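Local coordinates for protection of telomeres protein 1 (Schizosaccharomyces pombe, PDB 5USN) that binds single-stranded telomeric DNA to protect the 3' overhang of chromosome ends and regulates telomerase and telomere length, at residues S7-H12 and L102-H107. The protein carries 1 engineered substitution. Sequence-based numbering, arbitrary orientation.
Sequences SQITPH and LECILH. With nucleotides of chain B.
L102 spreads its two methyl branches over the loop 7-12, one against I9 and the other against P11. L102 CD2 lies 3.7 Å from I9 CG1, the two side chains crossing obliquely, while L102 CD1 comes within 3.5 Å of P11 CA and 3.6 Å of P11 CB, the leucine and proline side chains crossing at about a right angle. The fork reaches the loop because L102 CG stands anti to its backbone N (chi1 -173°) and its first side-chain bond already heads toward the loop. I9 CD1 also brushes C104 SG at 4.5 Å, a looser apolar contact. No hydrogen bond joins the two segments, so the contact is wholly apolar packing.

Between L102 and C104, the side chain of E103 leaves the strand away from the loop, and its extended chain carries the carboxylate to G2 of chain B. The carboxylate takes two hydrogen bonds from the guanine: G2 N2 donates to E103 OE1 at 2.9 Å, and G2 N1 to E103 OE2 at 2.9 Å with an N-H...O angle of 174°, nearly straight. R66 and K95 form salt bridges to OE1 and OE2 respectively, which probably hold the carboxylate in place. With a glutamine here, G2 N1 or N2 would probably lose its acceptor and both basic residues their charged mate.

Strand 102-106 thus joins apolar packing to base recognition in this OB-fold ssDNA-binding domain. It runs antiparallel to strand 86-96 and parallel to strand 65-69, whose I65 touches both I9 and C104, while the loop leads into strand 14-26.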
loop_
_atom_site.group_PDB
_atom_site.type_symbol
_atom_site.label_atom_id
_atom_site.label_comp_id
_atom_site.label_asym_id
_atom_site.label_seq_id
_atom_site.Cartn_x
_atom_site.Cartn_y
_atom_site.Cartn_z
ATOM N N SER A 7 -3.578 6.563 -7.710
ATOM C CA SER A 7 -3.297 7.005 -9.072
ATOM C C SER A 7 -2.688 8.399 -9.109
ATOM O O SER A 7 -2.122 8.792 -10.135
ATOM C CB SER A 7 -4.581 6.990 -9.895
ATOM O OG SER A 7 -5.569 7.785 -9.264
ATOM N N GLN A 8 -2.789 9.151 -8.016
ATOM C CA GLN A 8 -2.338 10.531 -7.981
ATOM C C GLN A 8 -0.979 10.715 -7.319
ATOM O O GLN A 8 -0.427 11.819 -7.385
ATOM C CB GLN A 8 -3.372 11.394 -7.249
ATOM C CG GLN A 8 -4.741 11.412 -7.919
ATOM C CD GLN A 8 -5.844 11.896 -6.994
ATOM O OE1 GLN A 8 -5.743 11.780 -5.773
ATOM N NE2 GLN A 8 -6.910 12.436 -7.576
ATOM N N ILE A 9 -0.418 9.681 -6.691
ATOM C CA ILE A 9 0.802 9.872 -5.913
ATOM C C ILE A 9 2.008 9.883 -6.844
ATOM O O ILE A 9 2.045 9.198 -7.872
ATOM C CB ILE A 9 0.943 8.800 -4.813
ATOM C CG1 ILE A 9 1.080 7.400 -5.413
ATOM C CG2 ILE A 9 -0.256 8.854 -3.870
ATOM C CD1 ILE A 9 1.443 6.342 -4.400
ATOM N N THR A 10 3.003 10.672 -6.471
ATOM C CA THR A 10 4.215 10.866 -7.247
ATOM C C THR A 10 5.428 10.628 -6.361
ATOM O O THR A 10 5.340 10.722 -5.133
ATOM C CB THR A 10 4.270 12.286 -7.831
ATOM O OG1 THR A 10 4.242 13.246 -6.766
ATOM C CG2 THR A 10 3.088 12.529 -8.759
ATOM N N PRO A 11 6.577 10.324 -6.956
ATOM C CA PRO A 11 7.763 10.037 -6.143
ATOM C C PRO A 11 8.307 11.274 -5.443
ATOM O O PRO A 11 8.132 12.410 -5.892
ATOM C CB PRO A 11 8.766 9.489 -7.163
ATOM C CG PRO A 11 8.325 10.043 -8.464
ATOM C CD PRO A 11 6.835 10.133 -8.392
ATOM N N HIS A 12 8.968 11.024 -4.312
ATOM C CA HIS A 12 9.678 12.054 -3.550
ATOM C C HIS A 12 8.721 13.118 -3.034
ATOM O O HIS A 12 9.029 14.311 -3.005
ATOM C CB HIS A 12 10.801 12.655 -4.387
ATOM C CG HIS A 12 11.738 11.618 -4.908
ATOM N ND1 HIS A 12 11.750 11.220 -6.228
ATOM C CD2 HIS A 12 12.640 10.837 -4.270
ATOM C CE1 HIS A 12 12.651 10.269 -6.387
ATOM N NE2 HIS A 12 13.207 10.020 -5.215
ATOM N N LEU A 102 7.602 3.062 -8.547
ATOM C CA LEU A 102 7.257 3.804 -7.345
ATOM C C LEU A 102 7.033 2.846 -6.182
ATOM O O LEU A 102 6.476 1.759 -6.352
ATOM C CB LEU A 102 6.002 4.642 -7.597
ATOM C CG LEU A 102 5.540 5.634 -6.524
ATOM C CD1 LEU A 102 6.578 6.705 -6.291
ATOM C CD2 LEU A 102 4.213 6.275 -6.913
ATOM N N GLU A 103 7.490 3.245 -4.996
ATOM C CA GLU A 103 7.251 2.480 -3.781
ATOM C C GLU A 103 7.060 3.449 -2.623
ATOM O O GLU A 103 7.445 4.617 -2.699
ATOM C CB GLU A 103 8.393 1.488 -3.484
ATOM C CG GLU A 103 9.786 2.111 -3.400
ATOM C CD GLU A 103 10.874 1.105 -3.040
ATOM O OE1 GLU A 103 10.608 -0.116 -3.055
ATOM O OE2 GLU A 103 12.005 1.537 -2.739
ATOM N N CYS A 104 6.417 2.957 -1.565
ATOM C CA CYS A 104 6.189 3.712 -0.343
ATOM C C CYS A 104 7.117 3.212 0.755
ATOM O O CYS A 104 7.449 2.026 0.820
ATOM C CB CYS A 104 4.733 3.595 0.122
ATOM S SG CYS A 104 3.573 4.479 -0.928
ATOM N N ILE A 105 7.528 4.131 1.626
ATOM C CA ILE A 105 8.522 3.850 2.655
ATOM C C ILE A 105 8.029 4.403 3.983
ATOM O O ILE A 105 7.714 5.595 4.086
ATOM C CB ILE A 105 9.890 4.463 2.301
ATOM C CG1 ILE A 105 10.393 3.925 0.958
ATOM C CG2 ILE A 105 10.899 4.208 3.413
ATOM C CD1 ILE A 105 10.660 2.448 0.937
ATOM N N LEU A 106 7.973 3.546 4.995
ATOM C CA LEU A 106 7.798 3.976 6.378
ATOM C C LEU A 106 9.126 3.707 7.074
ATOM O O LEU A 106 9.434 2.566 7.429
ATOM C CB LEU A 106 6.644 3.253 7.063
ATOM C CG LEU A 106 5.238 3.748 6.720
ATOM C CD1 LEU A 106 4.779 3.176 5.393
ATOM C CD2 LEU A 106 4.253 3.396 7.828
ATOM N N HIS A 107 9.915 4.756 7.249
ATOM C CA HIS A 107 11.248 4.657 7.820
ATOM C C HIS A 107 11.212 5.016 9.300
ATOM O O HIS A 107 10.279 5.659 9.784
ATOM C CB HIS A 107 12.212 5.586 7.079
ATOM C CG HIS A 107 11.745 7.003 7.027
ATOM N ND1 HIS A 107 11.985 7.903 8.041
ATOM C CD2 HIS A 107 11.021 7.668 6.097
ATOM C CE1 HIS A 107 11.447 9.068 7.730
ATOM N NE2 HIS A 107 10.852 8.951 6.555
ATOM P P G B 2 20.898 -2.363 3.252
ATOM O OP1 G B 2 21.430 -3.132 4.406
ATOM O OP2 G B 2 21.835 -1.764 2.269
ATOM O "O5'" G B 2 19.896 -3.302 2.446
ATOM C "C5'" G B 2 19.324 -4.452 3.052
ATOM C "C4'" G B 2 17.998 -4.796 2.425
ATOM O "O4'" G B 2 17.000 -3.810 2.793
ATOM C "C3'" G B 2 17.973 -4.798 0.906
ATOM O "O3'" G B 2 18.492 -5.996 0.357
ATOM C "C2'" G B 2 16.499 -4.563 0.592
ATOM O "O2'" G B 2 15.752 -5.768 0.696
ATOM C "C1'" G B 2 16.084 -3.631 1.734
ATOM N N9 G B 2 16.067 -2.205 1.354
ATOM C C8 G B 2 16.879 -1.209 1.843
ATOM N N7 G B 2 16.613 -0.033 1.342
ATOM C C5 G B 2 15.551 -0.259 0.477
ATOM C C6 G B 2 14.825 0.638 -0.355
ATOM O O6 G B 2 14.973 1.856 -0.502
ATOM N N1 G B 2 13.826 -0.018 -1.067
ATOM C C2 G B 2 13.556 -1.360 -0.992
ATOM N N2 G B 2 12.547 -1.796 -1.763
ATOM N N3 G B 2 14.221 -2.208 -0.223
ATOM C C4 G B 2 15.198 -1.594 0.480
ATOM O "O5'" G B 1 18.620 -1.543 7.941
ATOM C "C5'" G B 1 18.405 -2.503 6.911
ATOM C "C4'" G B 1 18.421 -1.872 5.539
ATOM O "O4'" G B 1 17.306 -0.944 5.426
ATOM C "C3'" G B 1 19.677 -1.070 5.200
ATOM O "O3'" G B 1 19.956 -1.183 3.806
ATOM C "C2'" G B 1 19.257 0.360 5.519
ATOM O "O2'" G B 1 19.993 1.356 4.839
ATOM C "C1'" G B 1 17.792 0.343 5.089
ATOM N N9 G B 1 16.954 1.344 5.751
ATOM C C8 G B 1 16.474 2.509 5.203
ATOM N N7 G B 1 15.759 3.210 6.038
ATOM C C5 G B 1 15.769 2.466 7.208
ATOM C C6 G B 1 15.160 2.725 8.460
ATOM O O6 G B 1 14.468 3.695 8.791
ATOM N N1 G B 1 15.421 1.710 9.373
ATOM C C2 G B 1 16.173 0.590 9.115
ATOM N N2 G B 1 16.310 -0.280 10.126
ATOM N N3 G B 1 16.746 0.338 7.949
ATOM C C4 G B 1 16.505 1.314 7.050
#